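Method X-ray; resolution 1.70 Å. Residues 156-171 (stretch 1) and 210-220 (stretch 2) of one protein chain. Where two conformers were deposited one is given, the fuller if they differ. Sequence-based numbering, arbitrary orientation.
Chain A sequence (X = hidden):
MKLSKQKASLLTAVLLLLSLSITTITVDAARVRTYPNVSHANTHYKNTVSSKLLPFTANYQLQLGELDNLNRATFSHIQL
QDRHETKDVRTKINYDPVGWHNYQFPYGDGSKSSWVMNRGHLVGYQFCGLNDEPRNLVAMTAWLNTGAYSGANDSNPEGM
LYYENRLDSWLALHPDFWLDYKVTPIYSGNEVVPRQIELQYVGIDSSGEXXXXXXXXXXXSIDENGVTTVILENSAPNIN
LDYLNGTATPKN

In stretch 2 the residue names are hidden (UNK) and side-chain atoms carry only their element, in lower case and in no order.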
# COMPACT_ATOMS: atom_id res chain seq x y z
N ASN A 156 -12.92 -5.20 -4.90
CA ASN A 156 -13.02 -5.89 -3.60
C ASN A 156 -12.21 -5.07 -2.56
O ASN A 156 -10.99 -5.05 -2.62
CB ASN A 156 -12.42 -7.29 -3.70
CG ASN A 156 -12.52 -8.05 -2.40
OD1 ASN A 156 -12.95 -7.51 -1.38
ND2 ASN A 156 -12.14 -9.31 -2.43
N PRO A 157 -12.90 -4.38 -1.60
CA PRO A 157 -12.11 -3.56 -0.63
C PRO A 157 -11.37 -4.34 0.44
O PRO A 157 -10.76 -3.71 1.35
CB PRO A 157 -13.18 -2.60 -0.03
CG PRO A 157 -14.42 -3.52 0.03
CD PRO A 157 -14.34 -4.41 -1.25
N GLU A 158 -11.40 -5.67 0.37
CA GLU A 158 -10.53 -6.49 1.20
C GLU A 158 -9.15 -6.72 0.58
O GLU A 158 -8.30 -7.39 1.17
CB GLU A 158 -11.22 -7.85 1.52
CG GLU A 158 -12.44 -7.57 2.44
CD GLU A 158 -13.15 -8.80 2.94
OE1 GLU A 158 -12.82 -9.92 2.55
OE2 GLU A 158 -14.07 -8.63 3.75
N GLY A 159 -8.99 -6.32 -0.69
CA GLY A 159 -7.70 -6.51 -1.33
C GLY A 159 -6.93 -5.21 -1.54
O GLY A 159 -7.52 -4.15 -1.64
N MET A 160 -5.61 -5.30 -1.63
CA MET A 160 -4.74 -4.11 -1.79
C MET A 160 -5.02 -3.42 -3.12
O MET A 160 -4.95 -2.20 -3.22
CB MET A 160 -3.28 -4.55 -1.83
CG MET A 160 -2.97 -5.59 -0.76
SD MET A 160 -1.50 -5.14 0.12
CE MET A 160 -2.43 -4.03 1.11
N LEU A 161 -5.30 -4.22 -4.14
CA LEU A 161 -5.45 -3.64 -5.50
C LEU A 161 -6.55 -2.57 -5.57
O LEU A 161 -6.39 -1.56 -6.25
CB LEU A 161 -5.77 -4.82 -6.49
CG LEU A 161 -5.96 -4.45 -7.96
CD1 LEU A 161 -4.64 -3.92 -8.55
CD2 LEU A 161 -6.48 -5.70 -8.70
N TYR A 162 -7.65 -2.76 -4.82
CA TYR A 162 -8.74 -1.79 -4.76
C TYR A 162 -8.16 -0.43 -4.42
O TYR A 162 -8.47 0.60 -5.07
CB TYR A 162 -9.71 -2.23 -3.59
CG TYR A 162 -10.78 -1.20 -3.29
CD1 TYR A 162 -12.07 -1.33 -3.83
CD2 TYR A 162 -10.49 -0.06 -2.53
CE1 TYR A 162 -13.05 -0.42 -3.56
CE2 TYR A 162 -11.48 0.90 -2.30
CZ TYR A 162 -12.76 0.69 -2.84
OH TYR A 162 -13.74 1.66 -2.66
N TYR A 163 -7.28 -0.40 -3.43
CA TYR A 163 -6.80 0.91 -2.92
C TYR A 163 -5.73 1.47 -3.88
O TYR A 163 -5.73 2.67 -4.22
CB TYR A 163 -6.15 0.73 -1.51
CG TYR A 163 -7.23 0.27 -0.55
CD1 TYR A 163 -8.08 1.19 0.09
CD2 TYR A 163 -7.47 -1.08 -0.43
CE1 TYR A 163 -9.17 0.74 0.86
CE2 TYR A 163 -8.57 -1.57 0.37
CZ TYR A 163 -9.40 -0.63 1.01
OH TYR A 163 -10.46 -1.14 1.73
N GLU A 164 -4.77 0.63 -4.28
CA GLU A 164 -3.67 1.11 -5.13
C GLU A 164 -4.15 1.58 -6.51
O GLU A 164 -3.71 2.60 -6.97
CB GLU A 164 -2.62 0.01 -5.28
CG GLU A 164 -1.85 -0.17 -3.93
CD GLU A 164 -0.66 -1.13 -4.06
OE1 GLU A 164 0.19 -1.07 -3.13
OE2 GLU A 164 -0.59 -1.90 -5.06
N ASN A 165 -5.11 0.88 -7.13
CA ASN A 165 -5.64 1.37 -8.41
C ASN A 165 -6.32 2.73 -8.25
O ASN A 165 -6.25 3.60 -9.14
CB ASN A 165 -6.64 0.36 -9.04
CG ASN A 165 -5.94 -0.77 -9.85
OD1 ASN A 165 -6.61 -1.63 -10.53
ND2 ASN A 165 -4.64 -0.79 -9.79
N ARG A 166 -7.01 2.91 -7.15
CA ARG A 166 -7.69 4.20 -6.97
C ARG A 166 -6.69 5.30 -6.67
O ARG A 166 -6.88 6.42 -7.15
CB ARG A 166 -8.75 4.06 -5.89
CG ARG A 166 -9.97 3.27 -6.39
CD ARG A 166 -10.93 2.91 -5.29
NE ARG A 166 -12.16 2.29 -5.89
CZ ARG A 166 -12.17 1.07 -6.46
NH1 ARG A 166 -11.13 0.25 -6.49
NH2 ARG A 166 -13.30 0.61 -7.01
N LEU A 167 -5.66 4.99 -5.86
CA LEU A 167 -4.58 5.96 -5.62
C LEU A 167 -3.86 6.34 -6.94
O LEU A 167 -3.53 7.54 -7.18
CB LEU A 167 -3.59 5.36 -4.61
CG LEU A 167 -4.13 5.32 -3.17
CD1 LEU A 167 -3.12 4.46 -2.37
CD2 LEU A 167 -4.27 6.80 -2.68
N ASP A 168 -3.70 5.34 -7.81
CA ASP A 168 -3.07 5.55 -9.15
C ASP A 168 -3.96 6.49 -9.98
O ASP A 168 -3.47 7.45 -10.58
CB ASP A 168 -2.93 4.18 -9.82
CG ASP A 168 -2.43 4.27 -11.24
OD1 ASP A 168 -1.40 4.89 -11.42
OD2 ASP A 168 -3.02 3.63 -12.11
N SER A 169 -5.26 6.29 -9.90
CA SER A 169 -6.19 7.19 -10.61
C SER A 169 -6.15 8.61 -10.12
O SER A 169 -6.08 9.54 -10.92
CB SER A 169 -7.62 6.68 -10.51
OG SER A 169 -8.46 7.61 -11.19
N TRP A 170 -6.03 8.77 -8.82
CA TRP A 170 -5.89 10.07 -8.20
C TRP A 170 -4.60 10.72 -8.66
O TRP A 170 -4.59 11.94 -8.99
CB TRP A 170 -5.91 9.93 -6.66
CG TRP A 170 -5.87 11.28 -5.97
CD1 TRP A 170 -6.91 12.17 -5.75
CD2 TRP A 170 -4.70 11.94 -5.55
NE1 TRP A 170 -6.44 13.32 -5.15
CE2 TRP A 170 -5.07 13.19 -5.01
CE3 TRP A 170 -3.35 11.56 -5.51
CZ2 TRP A 170 -4.15 14.04 -4.41
CZ3 TRP A 170 -2.43 12.38 -4.95
CH2 TRP A 170 -2.82 13.65 -4.44
N LEU A 171 -3.49 9.97 -8.63
CA LEU A 171 -2.24 10.51 -9.10
C LEU A 171 -2.32 10.98 -10.55
O LEU A 171 -1.83 12.09 -10.87
CB LEU A 171 -1.12 9.47 -8.98
CG LEU A 171 -0.47 9.35 -7.65
CD1 LEU A 171 0.59 8.20 -7.72
CD2 LEU A 171 0.21 10.74 -7.18
N UNK A 210 -1.15 19.05 3.15
CA UNK A 210 -1.71 17.69 3.09
C UNK A 210 -3.07 17.70 2.45
O UNK A 210 -3.96 18.53 2.81
c UNK A 210 -1.78 17.11 4.49
c UNK A 210 0.50 16.10 4.15
c UNK A 210 -0.54 16.29 6.52
c UNK A 210 -0.43 16.95 5.13
N UNK A 211 -3.31 16.70 1.58
CA UNK A 211 -4.59 16.52 0.98
C UNK A 211 -5.17 15.17 1.44
O UNK A 211 -4.55 14.14 1.19
c UNK A 211 -3.58 17.62 -1.14
c UNK A 211 -3.35 17.48 -2.67
c UNK A 211 -4.19 19.02 -0.84
c UNK A 211 -4.44 16.48 -0.55
N UNK A 212 -6.32 15.17 2.09
CA UNK A 212 -6.89 13.89 2.54
C UNK A 212 -7.53 13.23 1.37
O UNK A 212 -8.38 13.81 0.74
c UNK A 212 -7.92 14.04 3.69
o UNK A 212 -7.27 14.67 4.74
c UNK A 212 -8.28 12.67 4.22
N UNK A 213 -7.10 11.99 1.07
CA UNK A 213 -7.59 11.31 -0.13
C UNK A 213 -8.68 10.30 0.27
O UNK A 213 -8.49 9.53 1.21
c UNK A 213 -7.03 9.60 -1.95
c UNK A 213 -4.00 10.93 -1.82
c UNK A 213 -5.42 11.50 -1.42
c UNK A 213 -6.42 10.53 -0.79
N UNK A 214 -9.82 10.31 -0.44
CA UNK A 214 -10.91 9.38 -0.13
C UNK A 214 -11.09 8.41 -1.27
O UNK A 214 -11.19 8.80 -2.41
c UNK A 214 -12.08 11.38 1.02
n UNK A 214 -11.48 11.99 4.92
n UNK A 214 -11.92 14.23 4.54
c UNK A 214 -12.69 11.29 2.42
n UNK A 214 -12.62 12.64 3.01
c UNK A 214 -12.26 10.17 0.06
c UNK A 214 -12.00 12.95 4.15
N UNK A 215 -10.92 7.14 -0.93
CA UNK A 215 -11.06 6.07 -1.91
C UNK A 215 -12.40 5.34 -1.84
O UNK A 215 -12.60 4.38 -2.62
c UNK A 215 -8.52 5.75 -1.78
c UNK A 215 -8.37 6.58 -3.03
c UNK A 215 -7.42 4.62 -1.73
c UNK A 215 -9.91 5.08 -1.75
N UNK A 216 -13.33 5.87 -1.05
CA UNK A 216 -14.71 5.34 -0.95
C UNK A 216 -14.87 3.95 -0.34
O UNK A 216 -15.76 3.19 -0.69
c UNK A 216 -15.47 5.47 -2.30
c UNK A 216 -16.95 5.62 -2.07
n UNK A 216 -17.80 4.84 -2.81
o UNK A 216 -17.33 6.48 -1.25
N UNK A 217 -13.98 3.59 0.59
CA UNK A 217 -14.11 2.32 1.26
C UNK A 217 -14.61 2.58 2.70
O UNK A 217 -14.06 3.49 3.36
c UNK A 217 -12.68 1.75 1.31
o UNK A 217 -12.54 0.87 2.31
N UNK A 218 -15.29 1.61 3.28
CA UNK A 218 -15.71 1.75 4.70
C UNK A 218 -14.56 1.49 5.71
O UNK A 218 -14.77 1.66 6.91
c UNK A 218 -18.08 1.00 4.30
n UNK A 218 -18.74 -0.06 3.88
c UNK A 218 -16.82 0.73 5.02
o UNK A 218 -18.46 2.16 4.05
N UNK A 219 -13.36 1.21 5.21
CA UNK A 219 -12.22 0.86 6.05
C UNK A 219 -11.28 2.06 6.30
O UNK A 219 -10.30 1.89 7.03
n UNK A 219 -12.52 -4.49 5.77
c UNK A 219 -12.06 -3.93 4.46
c UNK A 219 -11.43 -0.29 5.39
c UNK A 219 -11.26 -2.72 4.84
c UNK A 219 -12.20 -1.57 5.27
N UNK A 220 -11.56 3.21 5.72
CA UNK A 220 -10.60 4.34 5.76
C UNK A 220 -10.71 5.06 7.09
O UNK A 220 -11.81 5.56 7.42
o UNK A 220 -9.99 6.12 1.63
o UNK A 220 -12.10 5.69 1.82
c UNK A 220 -10.88 5.30 4.65
c UNK A 220 -10.90 5.47 2.14
c UNK A 220 -10.58 4.56 3.29
O HOH W 1 -16.51 2.65 -4.40

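Position 210 carries four carbons forked at the second, and it stays out of reach of stretch 1: Leu210, still strand. Position 211 has the same four-carbon fork but points toward the helix, and one tip meets the edge of the Trp170 ring. It is Leu211, with CD1 3.9 Å from Trp170 CZ2.

Position 212 is one carbon bearing an oxygen and a carbon, directed away from the helix; this is Thr212. The alternation of a strand is already plain, and position 213 turns back toward the helix. Its four carbons fork at the first, one arm two carbons long and ending over the Trp170 face, the short arm near Leu167, which marks Ile213. Its CD1 lies 3.7 Å from the centroid of the Trp170 six-membered ring and 6° off the normal, a CH-pi contact. The short arm is also used, CG2 standing 4.0 Å from Leu167 CD2.

Position 214 points away: three carbons, a nitrogen, then a carbon holding two more nitrogens. Arg214 takes no part in the contact.

Position 215 has four carbons forked at the second, its branch carbons against Leu167, Tyr163 and Arg166, and is the most covered residue of either stretch. This is Leu215, CD1 3.7 Å from Leu167 CG and 3.9 Å from Tyr163 CD1, CD2 3.8 Å from Arg166 CB. Its backbone O lies 2.9 Å from Tyr162 OH.

Position 216 shows two carbons, the second with an oxygen and a nitrogen, the side chain near the Tyr162 hydroxyl: Asn216, exposed and little covered by stretch 1, its ND2 donating to a water (3.0 Å) that is also weakly bonded to Tyr162 OH (3.4 Å).

Position 217 is one carbon and one oxygen, the oxygen reaching the hydroxyl of Tyr163: Ser217. Its OG donates to Tyr163 OH at 3.0 Å, and that hydroxyl donates in turn to Pro157 O at 2.6 Å; Ser217 OG also accepts from the backbone N of position 219 at 3.0 Å.

Position 218, two carbons ending in an oxygen and a nitrogen, is Asn218 and makes no contact with stretch 1. Position 219 is four carbons in a row ending in nitrogen, chain carbons near Pro157 O and the Tyr163 hydroxyl. It is Lys219, CE 3.4 Å from Pro157 O and CD 3.6 Å from Tyr163 OH.

Position 220 has three carbons, the third with two oxygens. Glu220 serves its own loop, OE2 accepting from Leu215 N (2.9 Å) and OE1 from Ser217 N (3.1 Å).

The rule is a division by segment: alternate strand residues pack against Trp170 and Leu167, Leu215 extends that apolar row, and beyond it a carboxylate-braced turn presents Ser217 to a relay of hydroxyls ending on Pro157 O.

Stretch 2 210-220: LLTIRLNSNKE
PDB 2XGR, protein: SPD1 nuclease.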